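Local structure of endo-b-1,4-glucanase (Nasutitermes takasagoensis, 1KS8) at residues A95-T100 against G171-N176; T68-A73 against T155-A160; G75-E80 against A162-R167; S109-Y114 against F185-N190; F63-T68 against T100-K105. The protein probably hydrolyses internal (1->4)-beta-D-glucosidic linkages in cellulose, lichenin and cereal beta-D-glucans, acting as a family 9 endoglucanase. One frame throughout, in Å; residues are numbered along the deposited sequence.

Contact 1 (A95-T100 against G171-N176)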
# COMPACT_ATOMS: atom_id res chain seq x y z
N ALA A 95 -11.93 1.71 2.72
CA ALA A 95 -10.75 1.44 1.91
C ALA A 95 -10.00 0.23 2.46
O ALA A 95 -9.47 -0.59 1.71
CB ALA A 95 -9.84 2.66 1.88
N VAL A 96 -9.95 0.12 3.78
CA VAL A 96 -9.28 -1.00 4.42
C VAL A 96 -10.12 -2.27 4.23
O VAL A 96 -9.60 -3.32 3.84
CB VAL A 96 -9.08 -0.74 5.93
CG1 VAL A 96 -8.61 -2.01 6.63
CG2 VAL A 96 -8.07 0.38 6.13
N LYS A 97 -11.42 -2.16 4.48
CA LYS A 97 -12.30 -3.31 4.36
C LYS A 97 -12.38 -3.88 2.95
O LYS A 97 -12.58 -5.08 2.77
CB LYS A 97 -13.71 -2.94 4.86
CG LYS A 97 -14.65 -4.13 5.01
CD LYS A 97 -15.90 -3.74 5.79
CE LYS A 97 -16.78 -4.94 6.10
NZ LYS A 97 -17.33 -5.58 4.87
N TRP A 98 -12.21 -3.03 1.94
CA TRP A 98 -12.27 -3.53 0.57
C TRP A 98 -11.15 -4.55 0.38
O TRP A 98 -11.32 -5.54 -0.33
CB TRP A 98 -12.12 -2.39 -0.44
CG TRP A 98 -12.55 -2.81 -1.80
CD1 TRP A 98 -11.79 -3.40 -2.77
CD2 TRP A 98 -13.89 -2.76 -2.32
NE1 TRP A 98 -12.57 -3.73 -3.85
CE2 TRP A 98 -13.86 -3.35 -3.60
CE3 TRP A 98 -15.10 -2.28 -1.82
CZ2 TRP A 98 -15.01 -3.48 -4.40
CZ3 TRP A 98 -16.25 -2.41 -2.61
CH2 TRP A 98 -16.19 -3.00 -3.88
N ALA A 99 -10.01 -4.32 1.02
CA ALA A 99 -8.89 -5.23 0.92
C ALA A 99 -9.07 -6.46 1.81
O ALA A 99 -8.91 -7.59 1.36
CB ALA A 99 -7.59 -4.51 1.27
N THR A 100 -9.43 -6.24 3.07
CA THR A 100 -9.58 -7.37 3.99
C THR A 100 -10.73 -8.32 3.65
O THR A 100 -10.63 -9.51 3.91
CB THR A 100 -9.68 -6.89 5.46
OG1 THR A 100 -10.76 -5.97 5.61
CG2 THR A 100 -8.38 -6.20 5.88
N GLY A 171 -17.55 -5.04 15.90
CA GLY A 171 -16.90 -6.07 16.68
C GLY A 171 -16.92 -7.45 16.05
O GLY A 171 -15.94 -8.19 16.14
N THR A 172 -18.03 -7.80 15.42
CA THR A 172 -18.16 -9.11 14.78
C THR A 172 -17.13 -9.25 13.66
O THR A 172 -16.45 -10.27 13.56
CB THR A 172 -19.57 -9.32 14.21
OG1 THR A 172 -20.53 -9.25 15.27
CG2 THR A 172 -19.67 -10.67 13.52
N TYR A 173 -17.01 -8.22 12.83
CA TYR A 173 -16.06 -8.26 11.73
C TYR A 173 -14.64 -8.28 12.31
O TYR A 173 -13.77 -8.99 11.82
CB TYR A 173 -16.24 -7.04 10.83
CG TYR A 173 -15.41 -7.08 9.57
CD1 TYR A 173 -15.50 -8.16 8.68
CD2 TYR A 173 -14.52 -6.05 9.26
CE1 TYR A 173 -14.73 -8.20 7.52
CE2 TYR A 173 -13.75 -6.08 8.10
CZ TYR A 173 -13.86 -7.16 7.23
OH TYR A 173 -13.11 -7.20 6.09
N SER A 174 -14.43 -7.50 13.37
CA SER A 174 -13.13 -7.43 14.02
C SER A 174 -12.70 -8.83 14.47
O SER A 174 -11.55 -9.22 14.26
CB SER A 174 -13.19 -6.49 15.22
OG SER A 174 -11.97 -6.48 15.92
N ASN A 175 -13.61 -9.56 15.09
CA ASN A 175 -13.32 -10.91 15.57
C ASN A 175 -12.95 -11.83 14.41
O ASN A 175 -12.02 -12.63 14.50
CB ASN A 175 -14.52 -11.49 16.32
CG ASN A 175 -14.76 -10.82 17.66
OD1 ASN A 175 -15.76 -11.08 18.32
ND2 ASN A 175 -13.82 -9.97 18.07
N ASN A 176 -13.70 -11.71 13.31
CA ASN A 176 -13.46 -12.53 12.13
C ASN A 176 -12.08 -12.23 11.55
O ASN A 176 -11.33 -13.14 11.21
CB ASN A 176 -14.55 -12.26 11.09
CG ASN A 176 -14.39 -13.10 9.84
OD1 ASN A 176 -14.03 -14.28 9.91
ND2 ASN A 176 -14.68 -12.51 8.69
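The phenol oxygen of Tyr-173 is held from helix 89-106 by two groups: Thr-100 OG1 lies 2.7 Å from Tyr-173 OH in a short hydrogen bond that either hydroxyl could donate, and Asp-101 OD1 adds a weak one. Thr-100 comes in at the ring edge, near the ring plane, while Lys-97 is laid over one face. The lysine methylene CE stands 3.8 Å from the centroid of the Tyr-173 ring and only 13° off its normal, a CH-pi contact over the centre. Lys-97 NZ follows at 4.7 Å from the same centroid as a cation-pi partner. The lysine chain runs out extended as far as CE and bends only at its last torsion (chi4 -65°), which keeps NZ above the ring while it forms a salt bridge with Asp-101. Lys-97 CG also touches Tyr-173 OH at 3.6 Å, and Phe-166 packs edge-to-face with the same ring. Tyrosine suits the place because it offers a flat face to the aliphatic chain and a hydroxyl to the threonine. A phenylalanine here would probably leave Thr-100 OG1 and Asp-101 OD1 without their phenol partner. The chemistry implies a partly buried polar and cation-pi link between helix 89-106 and the start of helix 171-190, in which Asp-101 pairs with the lysine and, weakly, with the phenol.

Contact 2 (T68-A73 against T155-A160)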
# COMPACT_ATOMS: atom_id res chain seq x y z
N THR A 68 -0.36 -2.62 1.36
CA THR A 68 -1.18 -1.42 1.24
C THR A 68 -2.21 -1.37 2.36
O THR A 68 -2.37 -0.35 3.03
CB THR A 68 -1.91 -1.39 -0.12
OG1 THR A 68 -0.95 -1.25 -1.17
CG2 THR A 68 -2.89 -0.23 -0.17
N ALA A 69 -2.89 -2.49 2.56
CA ALA A 69 -3.91 -2.58 3.60
C ALA A 69 -3.34 -2.33 4.99
O ALA A 69 -3.94 -1.62 5.79
CB ALA A 69 -4.59 -3.94 3.55
N THR A 70 -2.18 -2.91 5.29
CA THR A 70 -1.57 -2.73 6.60
C THR A 70 -1.23 -1.27 6.86
O THR A 70 -1.54 -0.74 7.92
CB THR A 70 -0.28 -3.57 6.74
OG1 THR A 70 -0.57 -4.93 6.41
CG2 THR A 70 0.24 -3.51 8.18
N VAL A 71 -0.59 -0.62 5.89
CA VAL A 71 -0.20 0.77 6.06
C VAL A 71 -1.41 1.70 6.15
O VAL A 71 -1.41 2.66 6.93
CB VAL A 71 0.76 1.20 4.92
CG1 VAL A 71 1.07 2.69 5.02
CG2 VAL A 71 2.06 0.39 5.03
N LEU A 72 -2.45 1.43 5.36
CA LEU A 72 -3.64 2.27 5.44
C LEU A 72 -4.29 2.11 6.81
O LEU A 72 -4.68 3.09 7.44
CB LEU A 72 -4.64 1.90 4.34
CG LEU A 72 -4.28 2.29 2.90
CD1 LEU A 72 -5.43 1.91 1.99
CD2 LEU A 72 -4.00 3.79 2.80
N ALA A 73 -4.38 0.87 7.30
CA ALA A 73 -4.98 0.62 8.61
C ALA A 73 -4.13 1.26 9.70
O ALA A 73 -4.65 1.83 10.66
CB ALA A 73 -5.10 -0.88 8.85
N THR A 155 -0.24 -10.37 5.07
CA THR A 155 -1.69 -10.45 5.09
C THR A 155 -2.18 -10.58 6.53
O THR A 155 -3.19 -9.98 6.91
CB THR A 155 -2.20 -11.63 4.24
OG1 THR A 155 -1.70 -11.48 2.90
CG2 THR A 155 -3.73 -11.64 4.19
N ALA A 156 -1.47 -11.36 7.35
CA ALA A 156 -1.84 -11.51 8.75
C ALA A 156 -1.74 -10.15 9.44
O ALA A 156 -2.58 -9.79 10.27
CB ALA A 156 -0.93 -12.52 9.43
N ALA A 157 -0.71 -9.39 9.10
CA ALA A 157 -0.51 -8.06 9.68
C ALA A 157 -1.65 -7.14 9.29
O ALA A 157 -2.18 -6.41 10.12
CB ALA A 157 0.82 -7.48 9.20
N ALA A 158 -2.04 -7.17 8.01
CA ALA A 158 -3.12 -6.33 7.53
C ALA A 158 -4.42 -6.67 8.25
O ALA A 158 -5.17 -5.78 8.66
CB ALA A 158 -3.30 -6.51 6.02
N LEU A 159 -4.69 -7.96 8.41
CA LEU A 159 -5.90 -8.41 9.08
C LEU A 159 -5.90 -8.01 10.55
O LEU A 159 -6.92 -7.57 11.09
CB LEU A 159 -6.05 -9.92 8.92
CG LEU A 159 -6.32 -10.38 7.49
CD1 LEU A 159 -6.12 -11.89 7.39
CD2 LEU A 159 -7.73 -10.00 7.08
N ALA A 160 -4.75 -8.16 11.21
CA ALA A 160 -4.64 -7.80 12.62
C ALA A 160 -4.82 -6.29 12.78
O ALA A 160 -5.53 -5.84 13.68
CB ALA A 160 -3.29 -8.24 13.17
O HOH W 1 -5.72 -3.76 6.85
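Helices 62-78 and 149-165 run the same way here, the axes of segments 68-73 and 155-160 approaching to 8.0 Å at a crossing angle of 30°. They are two neighbouring helices of the (alpha/alpha)6 barrel of family 9 glycosidases, and small residues let them come very close: the CA atoms of Thr-70 and Ala-158 are 4.0 Å apart. Three alanines and a threonine make the contact. The methyls of Ala-69 and Ala-158 touch, CB to CB at 3.8 Å, single methyls permitting the approach. Thr-70 lies beside the backbone of the other helix, its OG1 3.1 Å from Ala-158 CA. Its first torsion (chi1 -53°) sets OG1 next to its own backbone N and sends CG2 the other way, where it meets Ala-157 CB. The hydroxyl makes no hydrogen bond to Ala-158 N despite their closeness, because the angle is poor; its hydrogen-bond partners are Glu-154 OE2 and Ala-66 O. Threonine thus suits the place, being narrow enough for the tight approach yet able to bury a polar atom with partners. Trp-217 and Trp-221 of helix 212-226 cover Thr-70 and Ala-157, and the side chain of Ala-157 is about 6 Å from that of Glu-214, a calcium ligand in another structure of this protein, the site being empty here. A water joins the two backbones, donating to Ala-158 O at 2.8 Å and, more weakly, to Ala-69 O, which already accepts from Ala-73 N.

Contact 3 (G75-E80 against A162-R167)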
# COMPACT_ATOMS: atom_id res chain seq x y z
N GLY A 75 -2.29 3.95 9.59
CA GLY A 75 -2.54 5.37 9.66
C GLY A 75 -3.91 5.67 10.26
O GLY A 75 -4.09 6.67 10.95
N LEU A 76 -4.88 4.81 9.97
CA LEU A 76 -6.23 4.96 10.49
C LEU A 76 -6.26 4.81 12.00
O LEU A 76 -7.08 5.42 12.69
CB LEU A 76 -7.16 3.92 9.86
CG LEU A 76 -8.18 4.40 8.83
CD1 LEU A 76 -8.96 3.20 8.32
CD2 LEU A 76 -9.12 5.42 9.45
N ILE A 77 -5.36 3.97 12.52
CA ILE A 77 -5.28 3.73 13.95
C ILE A 77 -4.57 4.87 14.69
O ILE A 77 -5.10 5.41 15.66
CB ILE A 77 -4.54 2.41 14.25
CG1 ILE A 77 -5.32 1.23 13.68
CG2 ILE A 77 -4.34 2.25 15.76
CD1 ILE A 77 -4.53 -0.07 13.62
N ASP A 78 -3.38 5.23 14.23
CA ASP A 78 -2.59 6.28 14.87
C ASP A 78 -3.03 7.71 14.58
O ASP A 78 -2.79 8.61 15.38
CB ASP A 78 -1.12 6.13 14.48
CG ASP A 78 -0.46 4.92 15.13
OD1 ASP A 78 0.68 4.60 14.74
OD2 ASP A 78 -1.08 4.31 16.02
N PHE A 79 -3.67 7.92 13.43
CA PHE A 79 -4.09 9.26 13.05
C PHE A 79 -5.56 9.31 12.64
O PHE A 79 -5.94 9.97 11.68
CB PHE A 79 -3.18 9.76 11.93
CG PHE A 79 -1.72 9.71 12.29
CD1 PHE A 79 -1.18 10.62 13.20
CD2 PHE A 79 -0.90 8.72 11.77
CE1 PHE A 79 0.15 10.53 13.60
CE2 PHE A 79 0.44 8.62 12.16
CZ PHE A 79 0.97 9.53 13.07
N GLU A 80 -6.39 8.60 13.41
CA GLU A 80 -7.82 8.55 13.15
C GLU A 80 -8.41 9.95 13.13
O GLU A 80 -9.32 10.24 12.36
CB GLU A 80 -8.51 7.70 14.23
CG GLU A 80 -9.98 7.44 13.95
CD GLU A 80 -10.64 6.61 15.03
OE1 GLU A 80 -11.83 6.27 14.86
OE2 GLU A 80 -9.98 6.30 16.04
N ALA A 162 -6.40 -4.31 10.77
CA ALA A 162 -7.79 -4.03 10.47
C ALA A 162 -8.70 -4.39 11.65
O ALA A 162 -9.69 -3.71 11.90
CB ALA A 162 -8.23 -4.78 9.22
N SER A 163 -8.37 -5.46 12.37
CA SER A 163 -9.20 -5.86 13.50
C SER A 163 -9.23 -4.75 14.55
O SER A 163 -10.23 -4.57 15.25
CB SER A 163 -8.69 -7.17 14.13
OG SER A 163 -7.52 -6.98 14.90
N ILE A 164 -8.14 -4.00 14.66
CA ILE A 164 -8.07 -2.89 15.60
C ILE A 164 -8.95 -1.75 15.09
O ILE A 164 -9.71 -1.15 15.85
CB ILE A 164 -6.61 -2.38 15.76
CG1 ILE A 164 -5.75 -3.49 16.36
CG2 ILE A 164 -6.58 -1.14 16.63
CD1 ILE A 164 -4.26 -3.18 16.37
N VAL A 165 -8.86 -1.47 13.80
CA VAL A 165 -9.66 -0.42 13.19
C VAL A 165 -11.15 -0.61 13.44
O VAL A 165 -11.87 0.34 13.74
CB VAL A 165 -9.42 -0.37 11.65
CG1 VAL A 165 -10.44 0.54 10.99
CG2 VAL A 165 -8.01 0.13 11.37
N PHE A 166 -11.62 -1.85 13.33
CA PHE A 166 -13.04 -2.16 13.50
C PHE A 166 -13.46 -2.65 14.88
O PHE A 166 -14.63 -3.00 15.08
CB PHE A 166 -13.45 -3.18 12.44
CG PHE A 166 -13.39 -2.64 11.04
CD1 PHE A 166 -14.39 -1.80 10.56
CD2 PHE A 166 -12.31 -2.94 10.21
CE1 PHE A 166 -14.32 -1.26 9.28
CE2 PHE A 166 -12.23 -2.41 8.92
CZ PHE A 166 -13.23 -1.57 8.46
N ARG A 167 -12.53 -2.67 15.81
CA ARG A 167 -12.79 -3.13 17.17
C ARG A 167 -14.10 -2.65 17.79
O ARG A 167 -14.83 -3.43 18.40
CB ARG A 167 -11.61 -2.75 18.07
CG ARG A 167 -11.76 -3.13 19.53
CD ARG A 167 -10.53 -2.71 20.31
NE ARG A 167 -10.19 -1.31 20.08
CZ ARG A 167 -9.14 -0.69 20.62
NH1 ARG A 167 -8.32 -1.34 21.43
NH2 ARG A 167 -8.92 0.59 20.35
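Ile-77 lays its longer branch across Ile-164 and Val-165, near the C-terminal ends of helices 62-78 and 149-165. Its CG1 rests 3.7 Å from Val-165 CG2, and its terminal CD1 comes to 3.8 Å from Ile-164 CB, with Ile-164 CG2 just as near. The first torsion points CG1 away from its own carbonyl carbon (chi1 -63°), and an extended second torsion (chi2 166°) then carries CD1 across the gap. Ile-77 and Ile-164 cross at about a right angle, which sets the CD1 methyl of Ile-77 against CB and the CG2 methyl of Ile-164. Leu-76 adds a looser touch beside them, its CD1 4.0 Å from Val-165 CG1. Branched aliphatic residues fit this place, where the nearest CA atoms, those of Ile-77 and Val-165, are 6.1 Å apart. An alanine in place of Ile-77 would probably open a gap beside Ile-164 and leave the Val-165 CG2 methyl without the CG1 it rests on. Arg-224 of helix 212-226 touches both isoleucines, and Val-96 of helix 89-106 backs Leu-76. The contact joins two similarly directed neighbouring helices of the (alpha/alpha)6 barrel of family 9 enzymes.

Contact 4 (S109-Y114 against F185-N190)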
# COMPACT_ATOMS: atom_id res chain seq x y z
N SER A 109 -8.41 -21.99 3.11
CA SER A 109 -8.26 -23.03 4.12
C SER A 109 -7.29 -22.46 5.14
O SER A 109 -6.56 -21.51 4.83
CB SER A 109 -7.70 -24.32 3.51
OG SER A 109 -7.84 -25.40 4.41
N GLN A 110 -7.25 -23.01 6.34
CA GLN A 110 -6.36 -22.47 7.37
C GLN A 110 -4.92 -22.27 6.89
O GLN A 110 -4.31 -21.24 7.18
CB GLN A 110 -6.41 -23.35 8.62
CG GLN A 110 -7.71 -23.19 9.42
CD GLN A 110 -8.91 -23.85 8.75
OE1 GLN A 110 -10.06 -23.50 9.04
NE2 GLN A 110 -8.65 -24.81 7.88
N ASN A 111 -4.39 -23.24 6.16
CA ASN A 111 -3.03 -23.15 5.65
C ASN A 111 -2.96 -23.05 4.13
O ASN A 111 -2.07 -23.60 3.50
CB ASN A 111 -2.20 -24.35 6.12
CG ASN A 111 -2.02 -24.38 7.63
OD1 ASN A 111 -1.55 -23.41 8.22
ND2 ASN A 111 -2.41 -25.48 8.26
N GLU A 112 -3.93 -22.34 3.55
CA GLU A 112 -3.98 -22.14 2.11
C GLU A 112 -4.37 -20.70 1.87
O GLU A 112 -5.30 -20.19 2.50
CB GLU A 112 -5.00 -23.07 1.45
CG GLU A 112 -4.96 -23.03 -0.07
CD GLU A 112 -5.88 -24.05 -0.71
OE1 GLU A 112 -7.09 -23.77 -0.84
OE2 GLU A 112 -5.39 -25.14 -1.07
N PHE A 113 -3.67 -20.03 0.96
CA PHE A 113 -3.97 -18.64 0.69
C PHE A 113 -3.71 -18.26 -0.76
O PHE A 113 -2.61 -18.49 -1.28
CB PHE A 113 -3.13 -17.75 1.61
CG PHE A 113 -3.46 -16.29 1.50
CD1 PHE A 113 -4.65 -15.81 2.04
CD2 PHE A 113 -2.61 -15.41 0.85
CE1 PHE A 113 -4.99 -14.46 1.92
CE2 PHE A 113 -2.94 -14.06 0.72
CZ PHE A 113 -4.13 -13.59 1.25
N TYR A 114 -4.71 -17.68 -1.42
CA TYR A 114 -4.52 -17.26 -2.80
C TYR A 114 -3.82 -15.91 -2.81
O TYR A 114 -4.30 -14.94 -2.22
CB TYR A 114 -5.86 -17.20 -3.54
CG TYR A 114 -6.29 -18.57 -4.01
CD1 TYR A 114 -6.91 -19.47 -3.14
CD2 TYR A 114 -6.01 -18.99 -5.31
CE1 TYR A 114 -7.23 -20.76 -3.56
CE2 TYR A 114 -6.32 -20.27 -5.73
CZ TYR A 114 -6.93 -21.15 -4.86
OH TYR A 114 -7.23 -22.43 -5.28
N PHE A 185 -0.78 -16.22 10.37
CA PHE A 185 0.54 -16.07 10.99
C PHE A 185 1.12 -17.45 11.27
O PHE A 185 2.29 -17.69 11.03
CB PHE A 185 0.47 -15.29 12.30
CG PHE A 185 1.80 -15.22 13.00
CD1 PHE A 185 2.84 -14.45 12.48
CD2 PHE A 185 2.04 -15.98 14.14
CE1 PHE A 185 4.09 -14.44 13.08
CE2 PHE A 185 3.29 -15.97 14.75
CZ PHE A 185 4.32 -15.21 14.21
N ASP A 186 0.29 -18.34 11.80
CA ASP A 186 0.74 -19.69 12.10
C ASP A 186 1.22 -20.36 10.82
O ASP A 186 2.25 -21.03 10.81
CB ASP A 186 -0.39 -20.50 12.73
CG ASP A 186 -0.57 -20.20 14.21
OD1 ASP A 186 -1.62 -20.57 14.77
OD2 ASP A 186 0.35 -19.60 14.81
N PHE A 187 0.46 -20.18 9.74
CA PHE A 187 0.83 -20.74 8.45
C PHE A 187 2.19 -20.18 8.02
O PHE A 187 3.09 -20.93 7.65
CB PHE A 187 -0.27 -20.41 7.42
CG PHE A 187 0.08 -20.76 6.00
CD1 PHE A 187 0.76 -21.93 5.69
CD2 PHE A 187 -0.30 -19.91 4.96
CE1 PHE A 187 1.05 -22.26 4.36
CE2 PHE A 187 -0.02 -20.23 3.63
CZ PHE A 187 0.66 -21.41 3.34
N ALA A 188 2.33 -18.86 8.09
CA ALA A 188 3.57 -18.20 7.70
C ALA A 188 4.77 -18.64 8.54
O ALA A 188 5.87 -18.83 8.01
CB ALA A 188 3.40 -16.69 7.81
N ASN A 189 4.57 -18.79 9.84
CA ASN A 189 5.65 -19.17 10.74
C ASN A 189 6.00 -20.66 10.74
O ASN A 189 7.17 -21.02 10.87
CB ASN A 189 5.32 -18.71 12.16
CG ASN A 189 6.52 -18.73 13.07
OD1 ASN A 189 7.61 -18.31 12.69
ND2 ASN A 189 6.33 -19.21 14.30
N ASN A 190 4.98 -21.51 10.59
CA ASN A 190 5.18 -22.96 10.59
C ASN A 190 5.68 -23.52 9.26
O ASN A 190 6.29 -24.59 9.22
CB ASN A 190 3.86 -23.65 10.96
CG ASN A 190 3.43 -23.36 12.39
OD1 ASN A 190 2.27 -23.57 12.75
ND2 ASN A 190 4.36 -22.90 13.21
O HOH W 2 -0.10 -23.88 10.82
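A type I turn from Ser-109 to Glu-112 leads into strand 113-117 and brings its backbone against the last turns of helix 171-190, the CA atoms of Asn-111 and Phe-187 lying 5.3 Å apart. Phe-187 carries the contact from the helix side. Its ring lies against the turn with the peptide link of Asn-111 and Glu-112 over one face, where Asn-111 O stands 3.4 Å above the ring plane, offset toward the rim. Asn-111 OD1 is 3.4 Å from Phe-187 CB, the amide plane turned 53° from the ring. The torsion that sets Phe-187 CG opposite its own backbone N (chi1 171°) directs the ring at the turn. A phenylalanine suits this place because a flat apolar ring can lie against a peptide group without needing polar partners of its own. A water 3.0 Å from Asn-111 OD1 is also placed to donate to Asn-190 OD1, although it has more acceptors than protons. Next along the strand, Phe-113 CB lies more loosely, 4.5 Å from Phe-187 CE2, and its ring leads away onto Leu-151 and Thr-155 of helix 149-165. Phe-187 also packs on Ala-152 of that helix and on Ile-142 of strand 139-142, whose backbone pairs with Phe-113.

Contact 5 (F63-T68 against T100-K105)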
# COMPACT_ATOMS: atom_id res chain seq x y z
N PHE A 63 0.83 -9.58 -2.38
CA PHE A 63 1.85 -9.05 -1.49
C PHE A 63 1.71 -7.53 -1.36
O PHE A 63 1.51 -7.01 -0.26
CB PHE A 63 3.24 -9.47 -1.99
CG PHE A 63 4.34 -9.31 -0.97
CD1 PHE A 63 4.08 -9.36 0.39
CD2 PHE A 63 5.66 -9.13 -1.39
CE1 PHE A 63 5.11 -9.25 1.33
CE2 PHE A 63 6.70 -9.02 -0.47
CZ PHE A 63 6.42 -9.08 0.89
N PRO A 64 1.81 -6.79 -2.48
CA PRO A 64 1.66 -5.34 -2.31
C PRO A 64 0.25 -4.94 -1.86
O PRO A 64 0.08 -3.91 -1.23
CB PRO A 64 2.02 -4.78 -3.69
CG PRO A 64 1.68 -5.91 -4.62
CD PRO A 64 2.19 -7.11 -3.86
N MET A 65 -0.76 -5.77 -2.15
CA MET A 65 -2.11 -5.42 -1.73
C MET A 65 -2.22 -5.50 -0.21
O MET A 65 -2.85 -4.66 0.42
CB MET A 65 -3.16 -6.35 -2.36
CG MET A 65 -4.55 -5.71 -2.38
SD MET A 65 -5.92 -6.85 -2.66
CE MET A 65 -5.42 -7.63 -4.21
N ALA A 66 -1.61 -6.53 0.37
CA ALA A 66 -1.64 -6.70 1.82
C ALA A 66 -0.86 -5.57 2.49
O ALA A 66 -1.31 -5.00 3.48
CB ALA A 66 -1.04 -8.06 2.20
N TYR A 67 0.31 -5.26 1.94
CA TYR A 67 1.14 -4.18 2.46
C TYR A 67 0.33 -2.88 2.47
O TYR A 67 0.33 -2.13 3.45
CB TYR A 67 2.38 -3.99 1.58
CG TYR A 67 3.05 -2.65 1.76
CD1 TYR A 67 3.90 -2.41 2.84
CD2 TYR A 67 2.78 -1.60 0.89
CE1 TYR A 67 4.47 -1.15 3.05
CE2 TYR A 67 3.33 -0.34 1.09
CZ TYR A 67 4.17 -0.12 2.17
OH TYR A 67 4.70 1.14 2.37
N THR A 68 -0.36 -2.62 1.36
CA THR A 68 -1.18 -1.42 1.24
C THR A 68 -2.21 -1.37 2.36
O THR A 68 -2.37 -0.35 3.03
CB THR A 68 -1.91 -1.39 -0.12
OG1 THR A 68 -0.95 -1.25 -1.17
CG2 THR A 68 -2.89 -0.23 -0.17
N THR A 100 -9.43 -6.24 3.07
CA THR A 100 -9.58 -7.37 3.99
C THR A 100 -10.73 -8.32 3.65
O THR A 100 -10.63 -9.51 3.91
CB THR A 100 -9.68 -6.89 5.46
OG1 THR A 100 -10.76 -5.97 5.61
CG2 THR A 100 -8.38 -6.20 5.88
N ASP A 101 -11.80 -7.80 3.05
CA ASP A 101 -12.90 -8.69 2.66
C ASP A 101 -12.34 -9.68 1.64
O ASP A 101 -12.71 -10.85 1.63
CB ASP A 101 -14.04 -7.91 2.01
CG ASP A 101 -14.96 -7.26 3.01
OD1 ASP A 101 -14.87 -7.59 4.21
OD2 ASP A 101 -15.78 -6.42 2.59
N TYR A 102 -11.45 -9.19 0.79
CA TYR A 102 -10.84 -10.03 -0.23
C TYR A 102 -9.86 -11.02 0.40
O TYR A 102 -9.85 -12.20 0.03
CB TYR A 102 -10.12 -9.16 -1.26
CG TYR A 102 -9.28 -9.95 -2.25
CD1 TYR A 102 -9.88 -10.74 -3.23
CD2 TYR A 102 -7.89 -9.93 -2.18
CE1 TYR A 102 -9.12 -11.48 -4.13
CE2 TYR A 102 -7.12 -10.67 -3.07
CZ TYR A 102 -7.73 -11.44 -4.04
OH TYR A 102 -6.97 -12.16 -4.92
N PHE A 103 -9.05 -10.57 1.35
CA PHE A 103 -8.10 -11.48 1.99
C PHE A 103 -8.83 -12.64 2.65
O PHE A 103 -8.33 -13.76 2.67
CB PHE A 103 -7.25 -10.75 3.04
CG PHE A 103 -6.47 -9.59 2.49
CD1 PHE A 103 -6.00 -9.60 1.18
CD2 PHE A 103 -6.19 -8.50 3.30
CE1 PHE A 103 -5.26 -8.53 0.69
CE2 PHE A 103 -5.44 -7.43 2.82
CZ PHE A 103 -4.98 -7.45 1.50
N ILE A 104 -10.01 -12.37 3.21
CA ILE A 104 -10.79 -13.41 3.85
C ILE A 104 -11.20 -14.47 2.81
O ILE A 104 -11.13 -15.67 3.08
CB ILE A 104 -12.04 -12.82 4.54
CG1 ILE A 104 -11.61 -12.08 5.81
CG2 ILE A 104 -13.03 -13.93 4.88
CD1 ILE A 104 -12.71 -11.28 6.47
N LYS A 105 -11.60 -14.02 1.63
CA LYS A 105 -11.98 -14.95 0.57
C LYS A 105 -10.76 -15.74 0.10
O LYS A 105 -10.85 -16.95 -0.14
CB LYS A 105 -12.56 -14.21 -0.64
CG LYS A 105 -13.88 -13.51 -0.39
CD LYS A 105 -14.40 -12.92 -1.70
CE LYS A 105 -15.70 -12.17 -1.49
NZ LYS A 105 -16.19 -11.55 -2.76
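Phe-103 presses its ring into helix 62-78 at the tightest point of the contact, its CZ 3.4 Å from Ala-66 CA; Met-65 O lies at the ring edge, in its plane. Alanine suits this place because its single methyl lets the ring come so close, Ala-66 CB staying 4.0 Å from Phe-103 CZ. Beside it the sulfur of Met-65 makes two Met-aromatic contacts, both oblique: SD is 4.7 Å from the centroid of the Tyr-102 ring and 5.0 Å from that of Phe-103. The Met-65 chain runs out extended and turns at its last torsion (chi3 -55°), which brings the methyl CE to 3.7 Å from Tyr-102 CE2. A flexible, polarisable thioether can meet two rings at once. The far side of helix 89-106 is loose by contrast: Asp-101 and Lys-105 are partly exposed, and their charged ends turn to other partners, Lys-105 to Asp-47 and Asp-101 to Lys-97. The two segment axes stay 10.9 Å apart. Aromatic residues thus span a wide gap between two helices crossing at 134°, joined through the short helix 80-85, in keeping with the packing of paired helices in the (alpha/alpha)6 fold.

Overall arrangement
The five contacts form a connected cluster. Contacts 2 and 5 lie closest, their centres 7 Å apart, and share Thr-68; Ala-69 of contact 2 packs on Phe-103 of contact 5. Contact 3 follows about 10 Å from contact 2, between centres. Contact 1 joins contact 5 through Thr-100 and meets contact 3 where Ser-174 OG probably bonds Ser-163 O. Contact 4 stands farthest out, 24 Å from contact 3 between centres, yet Phe-113 still reaches Phe-103 and Thr-155. Contacts 2 and 5 approach the calcium site, empty in this model: the Glu-214 side chain lies about 6 Å from that of Ala-157 and about 7 Å from that of Ala-66. Contacts 1 and 3 lie away from the annotated sites.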